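Local coordinates for protein aminopeptidase (Aneurinibacillus sp. AM-1, PDB 5IB9) that probably removes amino acids from the N-terminus of peptides as a zinc-dependent metalloexopeptidase that carries a protease-associated domain beside its M28 peptidase part, at residues A[88-93]-A[191-196]; A[130-135]-A[161-166]; A[115-120]-A[141-146]; A[64-69]-A[197-202]; A[79-84]-A[149-154]. One frame throughout, in Å; residues are numbered along the deposited sequence.

Contact 1 (A[88-93]-A[191-196]); sequences SPNSDV and VKVAGA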
# COMPACT_ATOMS: atom_id res chain seq x y z
N SER A 88 3.86 1.12 20.55
CA SER A 88 5.08 0.94 21.37
C SER A 88 5.50 -0.52 21.48
O SER A 88 4.68 -1.37 21.81
CB SER A 88 4.88 1.55 22.78
OG SER A 88 6.05 1.31 23.56
N PRO A 89 6.78 -0.82 21.28
CA PRO A 89 7.37 -2.10 21.58
C PRO A 89 7.27 -2.38 23.11
O PRO A 89 7.01 -1.45 23.89
CB PRO A 89 8.80 -1.92 21.10
CG PRO A 89 8.76 -0.76 20.12
CD PRO A 89 7.75 0.11 20.66
N ASN A 90 7.37 -3.65 23.51
CA ASN A 90 7.59 -3.97 24.94
C ASN A 90 9.03 -3.65 25.36
O ASN A 90 9.94 -3.59 24.55
CB ASN A 90 7.27 -5.44 25.24
CG ASN A 90 5.89 -5.84 24.79
OD1 ASN A 90 5.73 -6.69 23.86
ND2 ASN A 90 4.87 -5.28 25.45
N SER A 91 9.22 -3.48 26.67
CA SER A 91 10.56 -3.34 27.27
C SER A 91 10.51 -3.63 28.78
O SER A 91 9.44 -3.68 29.41
CB SER A 91 11.12 -1.92 27.07
OG SER A 91 10.33 -1.04 27.82
N ASP A 92 11.70 -3.77 29.33
CA ASP A 92 11.88 -3.89 30.76
C ASP A 92 13.29 -3.38 31.01
O ASP A 92 14.27 -4.14 31.05
CB ASP A 92 11.72 -5.35 31.20
CG ASP A 92 11.79 -5.50 32.70
OD1 ASP A 92 11.71 -6.67 33.17
OD2 ASP A 92 11.93 -4.45 33.39
N VAL A 93 13.41 -2.06 31.12
CA VAL A 93 14.73 -1.46 31.16
C VAL A 93 14.83 -0.49 32.34
O VAL A 93 13.93 0.29 32.62
CB VAL A 93 15.09 -0.79 29.80
CG1 VAL A 93 14.00 0.16 29.38
CG2 VAL A 93 16.43 -0.08 29.88
N VAL A 191 11.62 1.71 32.62
CA VAL A 191 10.48 1.71 31.66
C VAL A 191 10.12 0.27 31.36
O VAL A 191 10.92 -0.47 30.73
CB VAL A 191 10.75 2.48 30.33
CG1 VAL A 191 9.51 2.40 29.41
CG2 VAL A 191 11.03 3.95 30.64
N LYS A 192 8.95 -0.16 31.84
CA LYS A 192 8.51 -1.57 31.60
C LYS A 192 7.18 -1.60 30.91
O LYS A 192 6.16 -1.11 31.42
CB LYS A 192 8.48 -2.44 32.87
CG LYS A 192 8.60 -3.95 32.57
CD LYS A 192 8.30 -4.81 33.77
CE LYS A 192 7.94 -6.24 33.34
NZ LYS A 192 7.43 -6.98 34.53
N VAL A 193 7.21 -2.15 29.70
CA VAL A 193 5.99 -2.22 28.86
C VAL A 193 5.90 -3.67 28.53
O VAL A 193 6.89 -4.26 28.07
CB VAL A 193 6.12 -1.37 27.55
CG1 VAL A 193 4.94 -1.64 26.60
CG2 VAL A 193 6.14 0.12 27.87
N ALA A 194 4.75 -4.26 28.82
CA ALA A 194 4.56 -5.70 28.64
C ALA A 194 3.15 -6.05 28.11
O ALA A 194 2.17 -5.33 28.40
CB ALA A 194 4.88 -6.47 29.96
N GLY A 195 3.09 -7.09 27.28
CA GLY A 195 1.83 -7.53 26.68
C GLY A 195 1.31 -6.79 25.42
O GLY A 195 0.26 -7.17 24.87
N ALA A 196 1.99 -5.74 24.97
CA ALA A 196 1.69 -5.14 23.65
C ALA A 196 1.98 -6.13 22.53
O ALA A 196 2.95 -6.88 22.56
CB ALA A 196 2.50 -3.85 23.44
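The aliphatic chain of Lys192 overlaps the carboxylate of Asp92, the two side chains lying side by side and pointing the same way from a non-hydrogen-bonded antiparallel pair. Lys192 CG, anti to the backbone N (chi1 -156°), sits 3.5 Å from Asp92 OD2, and the extended methylenes beyond it pass the carboxylate until NZ ends 4.5 Å from Asp92 OD1, opposite in charge but beyond salt-bridge distance. An alanine in place of Lys192 would probably leave the Asp92 carboxylate without its methylene flank and the nearby positive charge, and Glu70 without its distant partner. On the reverse face Ser91 OG donates to Val191 O over 3.0 Å. Val93 N reaches that same oxygen from the opposite face of the carbonyl plane, also at 3.0 Å, so one acceptor holds two donors. Val193 N answers with a 2.7 Å bond to Ser91 O. Strand 187-210 also pairs antiparallel with strand 70-75 through backbone bonds of Lys192 with Thr72 and Ala194 with Glu70, whose OE2 forms a weak, long ion pair with Lys192 NZ. Val191 packs on Ile143 and Val167, and Ser91 and Val193 rest on Ala165, of strands 141-145 and 165-169.

Contact 2 (A[130-135]-A[161-166]); sequences KVRNAA and ASFVAA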
# COMPACT_ATOMS: atom_id res chain seq x y z
N LYS A 130 11.04 11.02 16.91
CA LYS A 130 11.70 11.16 18.23
C LYS A 130 12.11 9.81 18.71
O LYS A 130 13.25 9.63 19.09
CB LYS A 130 10.76 11.80 19.24
CG LYS A 130 10.44 13.26 19.00
CD LYS A 130 9.21 13.60 19.84
CE LYS A 130 8.60 15.04 19.65
NZ LYS A 130 9.58 16.13 19.98
N VAL A 131 11.21 8.82 18.65
CA VAL A 131 11.59 7.46 19.07
C VAL A 131 12.71 6.87 18.18
O VAL A 131 13.69 6.25 18.66
CB VAL A 131 10.34 6.54 19.17
CG1 VAL A 131 10.74 5.12 19.50
CG2 VAL A 131 9.40 7.08 20.23
N ARG A 132 12.55 6.97 16.85
CA ARG A 132 13.58 6.40 15.98
C ARG A 132 14.95 7.12 16.12
O ARG A 132 15.99 6.46 16.17
CB ARG A 132 13.12 6.45 14.51
CG ARG A 132 12.20 5.31 14.08
CD ARG A 132 11.94 5.41 12.56
NE ARG A 132 11.12 6.58 12.30
CZ ARG A 132 9.82 6.54 12.00
NH1 ARG A 132 9.17 5.36 11.86
NH2 ARG A 132 9.15 7.68 11.81
N ASN A 133 14.93 8.44 16.24
CA ASN A 133 16.19 9.20 16.42
C ASN A 133 16.97 8.73 17.67
O ASN A 133 18.19 8.51 17.60
CB ASN A 133 15.94 10.70 16.47
CG ASN A 133 15.38 11.27 15.15
OD1 ASN A 133 14.69 12.31 15.16
ND2 ASN A 133 15.60 10.55 14.04
N ALA A 134 16.25 8.54 18.78
CA ALA A 134 16.84 8.03 20.05
C ALA A 134 17.29 6.58 19.96
O ALA A 134 18.40 6.22 20.43
CB ALA A 134 15.84 8.25 21.22
N ALA A 135 16.44 5.74 19.35
CA ALA A 135 16.76 4.33 19.17
C ALA A 135 17.99 4.12 18.25
O ALA A 135 18.75 3.20 18.44
CB ALA A 135 15.55 3.56 18.64
N ALA A 161 9.76 -1.76 13.70
CA ALA A 161 10.72 -2.45 14.56
C ALA A 161 11.98 -1.63 14.78
O ALA A 161 12.91 -2.04 15.49
CB ALA A 161 11.04 -3.86 14.02
N SER A 162 12.01 -0.44 14.19
CA SER A 162 13.04 0.53 14.53
C SER A 162 12.76 1.13 15.90
O SER A 162 13.69 1.61 16.57
CB SER A 162 13.10 1.64 13.52
OG SER A 162 12.90 1.03 12.28
N PHE A 163 11.50 1.11 16.30
CA PHE A 163 11.12 1.68 17.62
C PHE A 163 11.70 0.96 18.85
O PHE A 163 12.16 -0.20 18.83
CB PHE A 163 9.62 1.75 17.77
CG PHE A 163 8.88 2.59 16.74
CD1 PHE A 163 9.42 3.76 16.19
CD2 PHE A 163 7.57 2.23 16.41
CE1 PHE A 163 8.66 4.53 15.30
CE2 PHE A 163 6.82 3.00 15.53
CZ PHE A 163 7.38 4.14 14.97
N VAL A 164 11.66 1.68 19.98
CA VAL A 164 11.86 1.01 21.28
C VAL A 164 10.72 1.51 22.07
O VAL A 164 10.03 2.41 21.64
CB VAL A 164 13.21 1.35 21.99
CG1 VAL A 164 14.37 0.81 21.19
CG2 VAL A 164 13.32 2.86 22.24
N ALA A 165 10.49 0.94 23.27
CA ALA A 165 9.32 1.31 24.03
C ALA A 165 9.25 2.83 24.23
O ALA A 165 10.28 3.48 24.45
CB ALA A 165 9.31 0.55 25.40
N ALA A 166 8.04 3.39 24.16
CA ALA A 166 7.84 4.81 24.23
C ALA A 166 6.63 5.05 25.10
O ALA A 166 5.58 4.44 24.87
CB ALA A 166 7.61 5.37 22.82
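Val131 is the chief bump on the helix, and its two methyls enter the hollow formed by Phe163, Val164 and Ala166. CG1, anti to the backbone N (chi1 176°), points into the bend of the chain, 3.5 Å from Val164 O and 3.8 Å from Phe163 CD1. CG2 fills a separate dip over the small side chain of Ala166, 3.6 Å from its CB. One turn further along the helix, Ala135 is a shallower bump: its CB touches Ser162 O at 3.4 Å and Val164 CG1 at 3.9 Å. Helix 127-136 is the connection between the parallel strands 117-121 and 141-145, a beta-alpha-beta unit of the PA domain, and here the loop leading into strand 165-169 closes over its flank. Arg132 makes the third bump. Its CG meets Ser162 CB at 3.8 Å, and the bend at chi3 (-69°) turns NE back, while the face of the guanidinium comes over Phe163 CE1, with NH1 3.6 Å from that atom. The guanidinium and ring planes are 33° apart, so the two flat groups do not lie flush. Arg132 is also bound by salt bridges to Asp129 and Asp160. A leucine in its place would probably cost Asp129 and Asp160 their salt bridges, leaving Asp160 its bond to Ser162, and part of the Phe163 ring would lose NH1 from against it. Val164 N, buried beneath Val131, has no polar partner in the model. Ser162 OG, bonded to Asp160, also hydrogen-bonds Ser162 OG of the second subunit, and Ala161 O accepts from Lys136 of that subunit.

Contact 3 (A[115-120]-A[141-146]); sequences GKIALI and AVIIYN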
# COMPACT_ATOMS: atom_id res chain seq x y z
N GLY A 115 22.08 2.12 25.70
CA GLY A 115 21.72 1.43 26.93
C GLY A 115 20.87 2.29 27.86
O GLY A 115 20.36 1.79 28.86
N LYS A 116 20.61 3.53 27.47
CA LYS A 116 19.95 4.49 28.34
C LYS A 116 18.51 4.83 27.92
O LYS A 116 18.03 4.30 26.91
CB LYS A 116 20.83 5.73 28.36
CG LYS A 116 22.22 5.43 29.08
CD LYS A 116 23.16 6.63 28.97
CE LYS A 116 24.57 6.25 29.47
NZ LYS A 116 24.56 5.50 30.80
N ILE A 117 17.82 5.68 28.70
CA ILE A 117 16.41 5.98 28.40
C ILE A 117 16.41 7.43 28.02
O ILE A 117 17.02 8.24 28.74
CB ILE A 117 15.52 5.76 29.65
CG1 ILE A 117 15.51 4.28 30.00
CG2 ILE A 117 14.11 6.23 29.39
CD1 ILE A 117 14.98 4.04 31.41
N ALA A 118 15.82 7.80 26.86
CA ALA A 118 15.80 9.20 26.46
C ALA A 118 14.59 9.92 27.01
O ALA A 118 13.52 9.37 26.99
CB ALA A 118 15.81 9.31 24.96
N LEU A 119 14.78 11.14 27.53
CA LEU A 119 13.67 12.01 27.92
C LEU A 119 13.57 13.06 26.84
O LEU A 119 14.56 13.74 26.52
CB LEU A 119 14.01 12.72 29.23
CG LEU A 119 12.85 13.57 29.80
CD1 LEU A 119 11.65 12.77 30.37
CD2 LEU A 119 13.42 14.47 30.92
N ILE A 120 12.36 13.20 26.27
CA ILE A 120 12.23 13.98 25.08
C ILE A 120 10.95 14.76 25.25
O ILE A 120 9.93 14.22 25.75
CB ILE A 120 12.01 13.10 23.82
CG1 ILE A 120 13.15 12.08 23.63
CG2 ILE A 120 11.91 14.00 22.60
CD1 ILE A 120 13.03 11.19 22.33
N ALA A 141 14.69 2.78 25.71
CA ALA A 141 13.32 3.24 25.85
C ALA A 141 13.30 4.75 25.77
O ALA A 141 14.34 5.41 25.89
CB ALA A 141 12.71 2.75 27.17
N VAL A 142 12.12 5.31 25.58
CA VAL A 142 11.93 6.76 25.38
C VAL A 142 10.77 7.19 26.25
O VAL A 142 9.75 6.51 26.35
CB VAL A 142 11.65 7.12 23.91
CG1 VAL A 142 11.22 8.45 23.82
CG2 VAL A 142 12.91 6.85 23.06
N ILE A 143 10.98 8.28 27.00
CA ILE A 143 9.90 8.92 27.73
C ILE A 143 9.66 10.28 27.10
O ILE A 143 10.56 11.14 26.97
CB ILE A 143 10.21 9.10 29.22
CG1 ILE A 143 10.34 7.76 29.92
CG2 ILE A 143 9.15 10.01 29.91
CD1 ILE A 143 11.14 7.87 31.26
N ILE A 144 8.43 10.49 26.57
CA ILE A 144 8.13 11.73 25.94
C ILE A 144 7.22 12.53 26.90
O ILE A 144 6.30 11.97 27.53
CB ILE A 144 7.44 11.52 24.53
CG1 ILE A 144 8.36 10.73 23.60
CG2 ILE A 144 7.19 12.90 23.96
CD1 ILE A 144 7.74 10.36 22.32
N TYR A 145 7.54 13.80 27.09
CA TYR A 145 6.71 14.59 28.00
C TYR A 145 5.94 15.71 27.29
O TYR A 145 6.39 16.32 26.28
CB TYR A 145 7.50 15.13 29.21
CG TYR A 145 8.60 16.11 28.93
CD1 TYR A 145 8.40 17.48 29.12
CD2 TYR A 145 9.91 15.68 28.60
CE1 TYR A 145 9.44 18.40 28.93
CE2 TYR A 145 10.97 16.60 28.39
CZ TYR A 145 10.73 17.97 28.60
OH TYR A 145 11.73 18.92 28.40
N ASN A 146 4.76 15.97 27.85
CA ASN A 146 3.76 16.84 27.18
C ASN A 146 4.19 18.30 27.03
O ASN A 146 5.05 18.83 27.78
CB ASN A 146 2.37 16.71 27.83
CG ASN A 146 1.23 16.84 26.82
OD1 ASN A 146 1.44 17.24 25.66
ND2 ASN A 146 0.03 16.53 27.27
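Ala118 and Ile143 are joined by a backbone hydrogen bond, Ile143 N to Ala118 O at 2.8 Å, one of four that tie the parallel strands together. The others run from Ala118 N to Ala141 O, from Ile120 N to Ile143 O and from Tyr145 N to Ile120 O. CA-H...O contacts fill the spaces between these bonds, the shortest being Ile144 CA to Ile120 O at 3.1 Å. Side-chain contacts are mainly apolar. On one face Leu119 CD1 meets Ile143 CG2 at 3.8 Å, and Ile117 CG2 meets Ile143 CD1 at 3.9 Å. On the reverse face Ile120 CD1 reaches Val142 CG1 at 3.6 Å. Tyr145 closes the row: its CG lies between the backbone N and carbonyl carbon (chi1 64°), and the side chain crosses that of Leu119 at about a right angle. Its CD2 also comes 3.2 Å from Ile120 O. Helix 127-136, which connects the two strands, touches one face, Ala134 packing on Ala118 and Val142, while helix 171-182 meets the other through Leu177 and Leu181 on Leu119. Strand 91-99 pairs along the outer edge of 117-121, strand 165-169 along that of 141-145, and Ala189 of strand 187-210 packs on Ile117.

Contact 4 (A[64-69]-A[197-202]); sequences GYTAPS and EVKTLT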
# COMPACT_ATOMS: atom_id res chain seq x y z
N GLY A 64 -2.67 -3.84 13.30
CA GLY A 64 -3.39 -3.35 14.45
C GLY A 64 -2.48 -3.49 15.67
O GLY A 64 -1.41 -4.11 15.60
N TYR A 65 -2.87 -2.85 16.75
CA TYR A 65 -2.06 -2.88 17.97
C TYR A 65 -2.95 -3.32 19.12
O TYR A 65 -4.02 -2.75 19.31
CB TYR A 65 -1.54 -1.47 18.25
CG TYR A 65 -0.55 -1.33 19.42
CD1 TYR A 65 0.69 -1.93 19.36
CD2 TYR A 65 -0.87 -0.55 20.52
CE1 TYR A 65 1.62 -1.77 20.43
CE2 TYR A 65 0.07 -0.38 21.59
CZ TYR A 65 1.28 -0.99 21.52
OH TYR A 65 2.18 -0.83 22.57
N THR A 66 -2.50 -4.30 19.90
CA THR A 66 -3.11 -4.52 21.19
C THR A 66 -2.23 -3.81 22.23
O THR A 66 -1.06 -4.17 22.38
CB THR A 66 -3.20 -6.00 21.53
OG1 THR A 66 -3.99 -6.65 20.53
CG2 THR A 66 -3.89 -6.21 22.89
N ALA A 67 -2.85 -2.83 22.89
CA ALA A 67 -2.30 -2.05 24.04
C ALA A 67 -1.78 -2.91 25.17
O ALA A 67 -2.39 -3.92 25.51
CB ALA A 67 -3.33 -1.01 24.53
N PRO A 68 -0.62 -2.52 25.76
CA PRO A 68 0.06 -3.34 26.78
C PRO A 68 -0.78 -3.45 28.06
O PRO A 68 -1.53 -2.51 28.41
CB PRO A 68 1.40 -2.59 27.03
CG PRO A 68 1.19 -1.23 26.53
CD PRO A 68 0.16 -1.31 25.41
N SER A 69 -0.67 -4.61 28.69
CA SER A 69 -1.40 -4.93 29.92
C SER A 69 -0.64 -4.37 31.15
O SER A 69 -1.25 -4.10 32.20
CB SER A 69 -1.62 -6.44 30.04
OG SER A 69 -0.44 -7.20 29.81
N GLU A 197 1.13 -6.11 21.49
CA GLU A 197 1.36 -6.94 20.30
C GLU A 197 0.82 -6.18 19.07
O GLU A 197 -0.08 -5.36 19.19
CB GLU A 197 0.71 -8.34 20.45
CG GLU A 197 -0.70 -8.26 21.08
CD GLU A 197 -1.09 -9.45 22.01
OE1 GLU A 197 -2.17 -10.06 21.81
OE2 GLU A 197 -0.32 -9.76 22.96
N VAL A 198 1.45 -6.43 17.94
CA VAL A 198 1.00 -5.96 16.63
C VAL A 198 0.40 -7.21 15.96
O VAL A 198 0.94 -8.29 16.09
CB VAL A 198 2.19 -5.34 15.84
CG1 VAL A 198 1.88 -5.21 14.36
CG2 VAL A 198 2.56 -3.95 16.41
N LYS A 199 -0.75 -7.08 15.31
CA LYS A 199 -1.42 -8.25 14.69
C LYS A 199 -2.00 -7.70 13.41
O LYS A 199 -2.40 -6.52 13.35
CB LYS A 199 -2.60 -8.69 15.55
CG LYS A 199 -3.40 -7.45 15.97
CD LYS A 199 -4.23 -7.64 17.23
CE LYS A 199 -5.39 -6.63 17.24
NZ LYS A 199 -5.03 -5.24 17.70
N THR A 200 -2.07 -8.54 12.39
CA THR A 200 -2.62 -8.07 11.09
C THR A 200 -4.12 -8.15 11.15
O THR A 200 -4.69 -9.18 11.53
CB THR A 200 -2.09 -8.96 9.89
OG1 THR A 200 -0.68 -8.79 9.79
CG2 THR A 200 -2.74 -8.62 8.49
N LEU A 201 -4.78 -7.04 10.76
CA LEU A 201 -6.24 -7.00 10.77
C LEU A 201 -6.71 -6.66 9.34
O LEU A 201 -5.92 -6.30 8.46
CB LEU A 201 -6.73 -5.87 11.69
CG LEU A 201 -6.35 -5.95 13.17
CD1 LEU A 201 -6.86 -4.64 13.84
CD2 LEU A 201 -7.00 -7.17 13.76
N THR A 202 -8.00 -6.94 9.12
CA THR A 202 -8.54 -6.56 7.80
C THR A 202 -9.72 -5.62 8.06
O THR A 202 -10.59 -5.85 8.91
CB THR A 202 -9.17 -7.82 7.14
OG1 THR A 202 -8.12 -8.78 6.96
CG2 THR A 202 -9.72 -7.50 5.74
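Gly64 and Thr66 pair antiparallel with Lys199 and Glu197 through four backbone hydrogen bonds, the axes of the two short strand segments 142° apart and 4.7 Å at closest approach. Two of these bonds are 2.7 Å long, Gly64 N to Lys199 O and Thr66 N to Glu197 O. Gly64 leaves little room for a side chain, since a CB would fall about 2.4 Å from Leu201 CD1 as that side chain stands. On its face of the ribbon, Glu197 CG presses against Thr66 CB at 3.4 Å. Lys199 then crosses Thr66 at about a right angle; its chain bends at chi4 (-81°), which folds NZ back over the neighbouring strand, 3.1 Å from Tyr65 O, although the angle is too poor for a hydrogen bond. On the other face the Tyr65 ring meets Val198, whose CG2 lies at the ring edge, near its plane, 4.0 Å from CD1. The Tyr65 hydroxyl is hydrogen-bonded to Ser88 O. A bound zinc ion lies about 11 Å from the Leu201 side chain, and strand 187-210 continues from Leu201 to His204, seen binding zinc in this protein, though no such ion is bound to this chain in the model. Strands 55-66 and 187-210 thus form a twisted two-stranded antiparallel ribbon, consistent with an arm joining the PA part to the M28 peptidase part.

Contact 5 (A[79-84]-A[149-154]); sequences KKEGEA and DGKLNG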
# COMPACT_ATOMS: atom_id res chain seq x y z
N LYS A 79 7.19 5.43 41.59
CA LYS A 79 6.41 5.09 40.37
C LYS A 79 5.69 6.32 39.81
O LYS A 79 5.28 7.20 40.56
CB LYS A 79 5.45 3.91 40.62
CG LYS A 79 6.23 2.60 40.88
CD LYS A 79 5.34 1.49 41.44
CE LYS A 79 6.07 0.69 42.54
NZ LYS A 79 5.18 -0.34 43.19
N LYS A 80 5.58 6.40 38.48
CA LYS A 80 5.02 7.58 37.81
C LYS A 80 3.89 7.18 36.83
O LYS A 80 3.82 6.02 36.39
CB LYS A 80 6.13 8.37 37.08
CG LYS A 80 6.83 9.50 37.87
CD LYS A 80 7.21 9.09 39.31
CE LYS A 80 8.18 10.06 40.01
NZ LYS A 80 7.88 11.52 39.85
N GLU A 81 3.02 8.14 36.51
CA GLU A 81 1.87 7.92 35.60
C GLU A 81 2.30 7.87 34.15
O GLU A 81 2.61 8.92 33.56
CB GLU A 81 0.88 9.08 35.70
CG GLU A 81 -0.45 8.78 36.34
CD GLU A 81 -1.37 10.00 36.31
OE1 GLU A 81 -2.02 10.27 37.34
OE2 GLU A 81 -1.42 10.70 35.26
N GLY A 82 2.26 6.67 33.57
CA GLY A 82 2.70 6.48 32.19
C GLY A 82 1.66 5.95 31.20
O GLY A 82 0.98 4.97 31.48
N GLU A 83 1.59 6.60 30.03
CA GLU A 83 0.76 6.16 28.89
C GLU A 83 1.63 5.66 27.71
O GLU A 83 2.29 6.49 27.05
CB GLU A 83 -0.12 7.33 28.37
CG GLU A 83 -1.16 7.90 29.39
CD GLU A 83 -2.35 6.96 29.64
OE1 GLU A 83 -3.28 6.96 28.80
OE2 GLU A 83 -2.36 6.22 30.66
N ALA A 84 1.62 4.34 27.45
CA ALA A 84 2.27 3.78 26.23
C ALA A 84 1.73 4.40 24.95
O ALA A 84 0.50 4.53 24.74
CB ALA A 84 2.13 2.27 26.16
N ASP A 149 -1.33 20.95 28.60
CA ASP A 149 -2.08 20.44 29.77
C ASP A 149 -2.41 18.95 29.59
O ASP A 149 -2.39 18.44 28.46
CB ASP A 149 -3.41 21.24 30.00
CG ASP A 149 -3.25 22.80 29.88
OD1 ASP A 149 -4.19 23.53 30.32
OD2 ASP A 149 -2.23 23.30 29.34
N GLY A 150 -2.73 18.27 30.70
CA GLY A 150 -3.24 16.89 30.69
C GLY A 150 -2.35 15.78 30.12
O GLY A 150 -1.21 16.05 29.65
N LYS A 151 -2.87 14.55 30.16
CA LYS A 151 -2.17 13.33 29.71
C LYS A 151 -1.67 13.36 28.26
O LYS A 151 -2.25 14.04 27.40
CB LYS A 151 -3.03 12.08 29.94
CG LYS A 151 -3.28 11.72 31.40
CD LYS A 151 -3.71 10.26 31.55
CE LYS A 151 -3.84 9.86 33.03
NZ LYS A 151 -4.07 8.39 33.27
N LEU A 152 -0.57 12.63 28.02
CA LEU A 152 0.01 12.46 26.68
C LEU A 152 -0.27 11.05 26.16
O LEU A 152 0.35 10.06 26.56
CB LEU A 152 1.50 12.82 26.61
CG LEU A 152 2.15 12.69 25.23
CD1 LEU A 152 1.45 13.57 24.21
CD2 LEU A 152 3.63 13.04 25.28
N ASN A 153 -1.27 10.98 25.30
CA ASN A 153 -1.64 9.77 24.61
C ASN A 153 -1.32 10.12 23.19
O ASN A 153 -1.39 11.29 22.81
CB ASN A 153 -3.13 9.51 24.77
CG ASN A 153 -3.52 9.30 26.20
OD1 ASN A 153 -3.26 8.24 26.78
ND2 ASN A 153 -4.15 10.29 26.79
N GLY A 154 -0.95 9.12 22.41
CA GLY A 154 -0.62 9.41 21.04
C GLY A 154 -0.19 8.13 20.39
O GLY A 154 -0.33 7.05 20.99
O HOH W 1 -4.77 5.83 31.70
O HOH W 2 -1.34 6.49 23.94
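Glu81 comes first, crossing the extended chain of Lys151 at about a right angle: its OE2 lies 3.4 Å from Lys151 CE, and the ammonium group is close by without a salt bridge to it. Two residues on, Glu83 carries the main contact. Its CB sits 3.3 Å from Leu152 O, an oxygen buried here that has no hydrogen-bonding partner in the model. The chain then bends at chi2 (-72°), swinging CD round toward Lys151, and OE2 forms a long salt bridge to Lys151 NZ at 3.8 Å. A water bridges the pair, donating to Glu83 OE2 at 2.7 Å and accepting from Lys151 NZ, so the charges are linked both directly and through solvent. Strand 83-84 pairs antiparallel with strand 165-169 of the PA domain, Glu83 bonding through its backbone to Gly168, while residues 149-154 lie in the loop between strands 141-145 and 165-169. That loop reaches toward the catalytic part: the side chain of Asn153 is about 10 Å from the bound inhibitor. The placing of its amide against Glu83 is doubtful, the two groups being too close in the model. At Ala84 the two segments meet through a second water, which donates to Ala84 O at 2.8 Å and accepts from Gly154 N at 3.1 Å. Behind these polar links, the buried Leu152 packs on Phe85, Arg122 and Asn146.

Overall arrangement
Contacts 1, 2, 3 and 5 lie in the PA part, and contact 4 lies on the ribbon leading from it toward the peptidase part. Strand 187-210 serves both contact 1 and contact 4, whose centres are 14 Å apart. Contacts 2 and 3 are closest, 9 Å between centres, sharing the helix 127-136 connection and the pairing of strands 141-145 and 165-169. Along the chain, contact 4 encloses the other four, and contact 3 falls within the spans of contacts 1 and 5. Contact 5 abuts contact 3 through Leu152 and contact 4 through Ala84 on Pro68. The order is consistent with a PA domain inserted between the ribbon strands, and contact 2 touches the second subunit.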